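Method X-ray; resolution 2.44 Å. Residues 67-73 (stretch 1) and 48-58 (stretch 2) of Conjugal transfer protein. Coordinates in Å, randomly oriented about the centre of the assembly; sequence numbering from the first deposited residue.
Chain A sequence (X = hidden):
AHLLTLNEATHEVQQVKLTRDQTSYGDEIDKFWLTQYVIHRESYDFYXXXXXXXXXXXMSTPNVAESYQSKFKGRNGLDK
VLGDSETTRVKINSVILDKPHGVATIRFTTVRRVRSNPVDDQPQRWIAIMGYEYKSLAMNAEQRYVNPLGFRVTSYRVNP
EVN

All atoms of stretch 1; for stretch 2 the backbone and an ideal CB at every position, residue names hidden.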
ATOM      1  N   SER A  67      -8.777 -10.871 -26.392  1.00 30.61           N
ATOM      2  CA  SER A  67      -7.927  -9.714 -26.602  1.00 31.58           C
ATOM      3  C   SER A  67      -7.073  -9.416 -25.363  1.00 27.61           C
ATOM      4  O   SER A  67      -5.927  -8.988 -25.474  1.00 27.67           O
ATOM      5  CB  SER A  67      -8.781  -8.501 -26.964  1.00 37.21           C
ATOM      6  OG  SER A  67      -7.984  -7.334 -27.022  1.00 41.38           O
ATOM      7  N   TYR A  68      -7.630  -9.684 -24.186  1.00 28.47           N
ATOM      8  CA  TYR A  68      -6.941  -9.429 -22.931  1.00 26.44           C
ATOM      9  C   TYR A  68      -5.961 -10.532 -22.591  1.00 26.42           C
ATOM     10  O   TYR A  68      -4.894 -10.274 -22.056  1.00 27.35           O
ATOM     11  CB  TYR A  68      -7.948  -9.286 -21.794  1.00 26.04           C
ATOM     12  CG  TYR A  68      -7.386  -9.524 -20.404  1.00 25.46           C
ATOM     13  CD1 TYR A  68      -6.757  -8.504 -19.715  1.00 24.94           C
ATOM     14  CD2 TYR A  68      -7.507 -10.755 -19.775  1.00 25.51           C
ATOM     15  CE1 TYR A  68      -6.255  -8.698 -18.451  1.00 24.47           C
ATOM     16  CE2 TYR A  68      -7.002 -10.959 -18.501  1.00 25.05           C
ATOM     17  CZ  TYR A  68      -6.377  -9.923 -17.845  1.00 24.52           C
ATOM     18  OH  TYR A  68      -5.877 -10.100 -16.573  1.00 24.12           O
ATOM     19  N   GLN A  69      -6.351 -11.766 -22.878  1.00 26.88           N
ATOM     20  CA  GLN A  69      -5.539 -12.931 -22.554  1.00 27.01           C
ATOM     21  C   GLN A  69      -4.325 -13.064 -23.458  1.00 27.41           C
ATOM     22  O   GLN A  69      -3.415 -13.832 -23.173  1.00 30.59           O
ATOM     23  CB  GLN A  69      -6.389 -14.197 -22.637  1.00 27.51           C
ATOM     24  CG  GLN A  69      -7.602 -14.179 -21.724  1.00 27.24           C
ATOM     25  CD  GLN A  69      -8.556 -15.323 -21.978  1.00 27.87           C
ATOM     26  OE1 GLN A  69      -8.506 -15.962 -23.020  1.00 28.63           O
ATOM     27  NE2 GLN A  69      -9.421 -15.599 -21.009  1.00 27.73           N
ATOM     28  N   SER A  70      -4.320 -12.287 -24.532  1.00 27.69           N
ATOM     29  CA  SER A  70      -3.257 -12.313 -25.517  1.00 28.20           C
ATOM     30  C   SER A  70      -1.892 -11.965 -24.918  1.00 27.84           C
ATOM     31  O   SER A  70      -0.900 -12.629 -25.195  1.00 28.24           O
ATOM     32  CB  SER A  70      -3.605 -11.360 -26.660  1.00 34.02           C
ATOM     33  OG  SER A  70      -2.476 -11.079 -27.459  1.00 47.48           O
ATOM     34  N   LYS A  71      -1.856 -10.922 -24.098  1.00 27.16           N
ATOM     35  CA  LYS A  71      -0.616 -10.437 -23.498  1.00 26.83           C
ATOM     36  C   LYS A  71      -0.009 -11.427 -22.506  1.00 26.66           C
ATOM     37  O   LYS A  71       1.143 -11.266 -22.106  1.00 26.56           O
ATOM     38  CB  LYS A  71      -0.838  -9.082 -22.823  1.00 26.20           C
ATOM     39  CG  LYS A  71      -1.995  -9.030 -21.857  1.00 32.48           C
ATOM     40  CD  LYS A  71      -2.316  -7.602 -21.448  1.00 43.32           C
ATOM     41  CE  LYS A  71      -1.068  -6.732 -21.392  1.00 56.72           C
ATOM     42  NZ  LYS A  71      -1.366  -5.301 -21.079  1.00 64.87           N
ATOM     43  N   PHE A  72      -0.781 -12.437 -22.104  1.00 26.71           N
ATOM     44  CA  PHE A  72      -0.351 -13.373 -21.069  1.00 26.60           C
ATOM     45  C   PHE A  72       0.092 -14.688 -21.672  1.00 27.37           C
ATOM     46  O   PHE A  72       0.396 -15.646 -20.969  1.00 27.49           O
ATOM     47  CB  PHE A  72      -1.471 -13.635 -20.058  1.00 26.21           C
ATOM     48  CG  PHE A  72      -1.814 -12.450 -19.215  1.00 25.49           C
ATOM     49  CD1 PHE A  72      -1.071 -12.158 -18.087  1.00 25.03           C
ATOM     50  CD2 PHE A  72      -2.871 -11.632 -19.544  1.00 25.35           C
ATOM     51  CE1 PHE A  72      -1.365 -11.066 -17.319  1.00 24.45           C
ATOM     52  CE2 PHE A  72      -3.174 -10.543 -18.775  1.00 24.79           C
ATOM     53  CZ  PHE A  72      -2.424 -10.261 -17.658  1.00 24.33           C
ATOM     54  N   LYS A  73       0.171 -14.718 -23.003  1.00 27.97           N
ATOM     55  CA  LYS A  73       0.434 -15.948 -23.761  1.00 28.82           C
ATOM     56  C   LYS A  73       1.824 -15.997 -24.413  1.00 29.29           C
ATOM     57  O   LYS A  73       2.338 -14.980 -24.877  1.00 29.04           O
ATOM     58  CB  LYS A  73      -0.647 -16.159 -24.824  1.00 31.43           C
ATOM     59  CG  LYS A  73      -1.952 -16.716 -24.282  1.00 38.76           C
ATOM     60  CD  LYS A  73      -2.826 -17.263 -25.399  1.00 41.37           C
ATOM     61  CE  LYS A  73      -2.911 -16.288 -26.560  1.00 45.91           C
ATOM     62  NZ  LYS A  73      -2.763 -16.975 -27.874  1.00 49.87           N
ATOM     63  N   UNK A  48      -1.424 -11.380  -7.046  1.00 22.55           N
ATOM     64  CA  UNK A  48      -2.860 -11.553  -7.286  1.00 22.66           C
ATOM     65  C   UNK A  48      -3.203 -11.698  -8.761  1.00 22.92           C
ATOM     66  O   UNK A  48      -4.385 -11.728  -9.122  1.00 23.86           O
ATOM     67  CB  UNK A  48      -3.631 -10.367  -6.702  1.00 22.66           C
ATOM     68  N   UNK A  49      -2.182 -11.798  -9.608  1.00 22.93           N
ATOM     69  CA  UNK A  49      -2.398 -11.764 -11.053  1.00 23.13           C
ATOM     70  C   UNK A  49      -3.208 -12.964 -11.534  1.00 23.63           C
ATOM     71  O   UNK A  49      -3.936 -12.872 -12.514  1.00 25.88           O
ATOM     72  CB  UNK A  49      -1.055 -11.717 -11.785  1.00 23.13           C
ATOM     73  N   UNK A  50      -3.115 -14.086 -10.838  1.00 23.93           N
ATOM     74  CA  UNK A  50      -3.896 -15.235 -11.248  1.00 25.21           C
ATOM     75  C   UNK A  50      -5.384 -15.007 -10.969  1.00 24.46           C
ATOM     76  O   UNK A  50      -6.243 -15.352 -11.781  1.00 26.52           O
ATOM     77  CB  UNK A  50      -3.403 -16.494 -10.532  1.00 25.21           C
ATOM     78  N   UNK A  51      -5.686 -14.409  -9.824  1.00 26.92           N
ATOM     79  CA  UNK A  51      -7.062 -14.076  -9.478  1.00 24.13           C
ATOM     80  C   UNK A  51      -7.613 -13.017 -10.416  1.00 23.93           C
ATOM     81  O   UNK A  51      -8.735 -13.146 -10.903  1.00 24.24           O
ATOM     82  CB  UNK A  51      -7.150 -13.595  -8.028  1.00 24.13           C
ATOM     83  N   UNK A  52      -6.816 -11.986 -10.687  1.00 23.51           N
ATOM     84  CA  UNK A  52      -7.242 -10.909 -11.571  1.00 23.39           C
ATOM     85  C   UNK A  52      -7.509 -11.422 -12.978  1.00 23.81           C
ATOM     86  O   UNK A  52      -8.498 -11.047 -13.602  1.00 24.00           O
ATOM     87  CB  UNK A  52      -6.186  -9.802 -11.608  1.00 23.39           C
ATOM     88  N   UNK A  53      -6.612 -12.270 -13.477  1.00 24.03           N
ATOM     89  CA  UNK A  53      -6.728 -12.871 -14.805  1.00 24.52           C
ATOM     90  C   UNK A  53      -7.987 -13.725 -14.931  1.00 25.01           C
ATOM     91  O   UNK A  53      -8.666 -13.726 -15.958  1.00 25.37           O
ATOM     92  CB  UNK A  53      -5.492 -13.720 -15.109  1.00 24.52           C
ATOM     93  N   UNK A  54      -8.250 -14.508 -13.900  1.00 25.12           N
ATOM     94  CA  UNK A  54      -9.444 -15.333 -13.867  1.00 25.64           C
ATOM     95  C   UNK A  54     -10.687 -14.456 -13.858  1.00 25.57           C
ATOM     96  O   UNK A  54     -11.624 -14.709 -14.606  1.00 26.04           O
ATOM     97  CB  UNK A  54      -9.429 -16.257 -12.647  1.00 25.64           C
ATOM     98  N   UNK A  55     -10.670 -13.405 -13.043  1.00 25.06           N
ATOM     99  CA  UNK A  55     -11.811 -12.507 -12.928  1.00 25.05           C
ATOM    100  C   UNK A  55     -12.153 -11.811 -14.243  1.00 25.18           C
ATOM    101  O   UNK A  55     -13.325 -11.765 -14.634  1.00 30.22           O
ATOM    102  CB  UNK A  55     -11.535 -11.458 -11.849  1.00 25.05           C
ATOM    103  N   UNK A  56     -11.149 -11.267 -14.920  1.00 24.91           N
ATOM    104  CA  UNK A  56     -11.378 -10.590 -16.190  1.00 25.11           C
ATOM    105  C   UNK A  56     -11.967 -11.537 -17.220  1.00 25.76           C
ATOM    106  O   UNK A  56     -12.862 -11.157 -17.977  1.00 26.13           O
ATOM    107  CB  UNK A  56     -10.074  -9.988 -16.717  1.00 25.11           C
ATOM    108  N   UNK A  57     -11.481 -12.776 -17.223  1.00 25.98           N
ATOM    109  CA  UNK A  57     -11.985 -13.794 -18.125  1.00 26.68           C
ATOM    110  C   UNK A  57     -13.456 -14.106 -17.911  1.00 27.12           C
ATOM    111  O   UNK A  57     -14.209 -14.243 -18.867  1.00 27.67           O
ATOM    112  CB  UNK A  57     -11.163 -15.075 -17.968  1.00 26.68           C
ATOM    113  N   UNK A  58     -13.865 -14.225 -16.653  1.00 26.96           N
ATOM    114  CA  UNK A  58     -15.254 -14.536 -16.338  1.00 27.45           C
ATOM    115  C   UNK A  58     -16.179 -13.356 -16.613  1.00 27.47           C
ATOM    116  O   UNK A  58     -17.362 -13.539 -16.837  1.00 28.04           O
ATOM    117  CB  UNK A  58     -15.377 -14.962 -14.874  1.00 27.45           C
TER

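Position 48 lies far from stretch 1, just before a helix, where small polar residues such as Ser, Thr, Asp or Asn are common. The residue is Ser48; its hydroxyl hydrogen-bonds to the side chain at position 52.

At position 49 the helix has begun, and CA-to-CB points sideways. No atom of stretch 1 comes within 5.5 Å of the ideal CB, but the Phe72 ring lies farther along, so an apolar side chain of moderate length would suit. Val49 extends CG2 to 4.0 Å from Phe72 CE1.

Positions 50 and 51 are out of reach of stretch 1, which leaves their choice open; they hold Gln50 and Val51.

Position 52 points sideways, its ideal CB 5.0 Å from Tyr68 OH. Polar or small residues would do. Asp52 turns its end away from stretch 1, and its OD2 accepts the bond from Ser48 OG (3.0 Å).

Position 53 is the centre of the contact. The ideal CB stands 3.9 Å from Tyr68 OH and 5.3 Å from Phe72 CZ, and although CA-to-CB points sideways, a long side chain can run alongside both rings towards Gln69. Leu, Met or an aromatic residue would be plausible. The Tyr53 ring presents an edge to the face of Phe72 (planes at 75°), with Tyr53 CE1 3.6 Å from Phe72 CD2. Against Tyr68 the rings meet obliquely, Tyr53 CD1 lying 3.5 Å from Tyr68 CE2. The hydroxyl reaches Gln69, OH to CG 3.4 Å, a packing contact. The backbone contributes too: a water donates to Tyr53 O (2.6 Å) and accepts from Gln69 NE2 (2.9 Å), bridging the stretches without a direct hydrogen bond.

Position 54 points away, so polar residues fit easily. Thr54 OG1 donates to Gln50 O (3.0 Å). Position 55 points sideways without contact, so most helix-compatible residues would do; Ala55 suits the helix.

Position 56 points toward stretch 1, its ideal CB only 3.7 Å from Tyr68 CE2. A compact apolar side chain, Val, Ile or Ala, could lie against that ring. Val56 places CG1 over one face of Tyr68, 3.5 Å from the ring centroid and 14° off the normal: a CH-pi contact.

At position 57 the ideal CB would have room, 3.5 Å from Gln69 NE2. The helical backbone does not demand glycine; Ala or Ser would also be reasonable. Gly57 CA lies 4.3 Å from Gln69 NE2.

Position 58 is out of reach and unrestricted by stretch 1; it holds Leu58.

Stretch 2 (48-58) SVQVDYTAVGL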
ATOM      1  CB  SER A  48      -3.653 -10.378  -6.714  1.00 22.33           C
ATOM      2  OG  SER A  48      -3.404  -9.188  -7.443  1.00 24.53           O
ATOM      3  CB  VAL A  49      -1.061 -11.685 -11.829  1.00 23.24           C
ATOM      4  CG1 VAL A  49      -0.266 -12.961 -11.680  1.00 23.67           C
ATOM      5  CG2 VAL A  49      -1.313 -11.375 -13.295  1.00 25.20           C
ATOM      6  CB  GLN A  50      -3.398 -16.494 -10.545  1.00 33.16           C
ATOM      7  CG  GLN A  50      -4.219 -17.720 -10.879  1.00 41.00           C
ATOM      8  CD  GLN A  50      -4.246 -17.992 -12.373  1.00 45.79           C
ATOM      9  OE1 GLN A  50      -5.316 -18.087 -12.979  1.00 46.82           O
ATOM     10  NE2 GLN A  50      -3.062 -18.085 -12.983  1.00 46.44           N
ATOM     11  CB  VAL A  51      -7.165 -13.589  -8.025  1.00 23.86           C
ATOM     12  CG1 VAL A  51      -8.529 -12.991  -7.737  1.00 23.88           C
ATOM     13  CG2 VAL A  51      -6.827 -14.723  -7.074  1.00 24.87           C
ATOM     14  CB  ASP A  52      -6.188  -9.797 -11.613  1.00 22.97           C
ATOM     15  CG  ASP A  52      -6.035  -9.081 -10.288  1.00 22.78           C
ATOM     16  OD1 ASP A  52      -7.011  -9.036  -9.511  1.00 25.72           O
ATOM     17  OD2 ASP A  52      -4.926  -8.585 -10.008  1.00 24.66           O
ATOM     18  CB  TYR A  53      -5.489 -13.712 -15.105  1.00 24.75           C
ATOM     19  CG  TYR A  53      -5.514 -14.409 -16.435  1.00 25.35           C
ATOM     20  CD1 TYR A  53      -5.053 -13.773 -17.579  1.00 25.42           C
ATOM     21  CD2 TYR A  53      -6.016 -15.693 -16.555  1.00 25.92           C
ATOM     22  CE1 TYR A  53      -5.063 -14.405 -18.799  1.00 26.04           C
ATOM     23  CE2 TYR A  53      -6.041 -16.330 -17.770  1.00 26.54           C
ATOM     24  CZ  TYR A  53      -5.559 -15.683 -18.889  1.00 26.59           C
ATOM     25  OH  TYR A  53      -5.595 -16.324 -20.103  1.00 28.59           O
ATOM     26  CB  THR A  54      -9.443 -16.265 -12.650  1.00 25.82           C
ATOM     27  OG1 THR A  54      -8.352 -17.185 -12.779  1.00 26.37           O
ATOM     28  CG2 THR A  54     -10.739 -17.051 -12.566  1.00 26.43           C
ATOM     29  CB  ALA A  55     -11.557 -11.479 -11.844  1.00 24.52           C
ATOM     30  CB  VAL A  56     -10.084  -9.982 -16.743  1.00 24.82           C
ATOM     31  CG1 VAL A  56     -10.287  -9.447 -18.151  1.00 25.17           C
ATOM     32  CG2 VAL A  56      -9.580  -8.903 -15.809  1.00 24.25           C
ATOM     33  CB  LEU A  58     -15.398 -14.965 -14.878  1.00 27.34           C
ATOM     34  CG  LEU A  58     -14.657 -16.233 -14.462  1.00 27.50           C
ATOM     35  CD1 LEU A  58     -14.805 -16.460 -12.971  1.00 28.67           C
ATOM     36  CD2 LEU A  58     -15.189 -17.429 -15.242  1.00 28.33           C
TER
HETATM   37  O   HOH W   1      -8.931 -15.020 -18.251  1.00 26.51           O
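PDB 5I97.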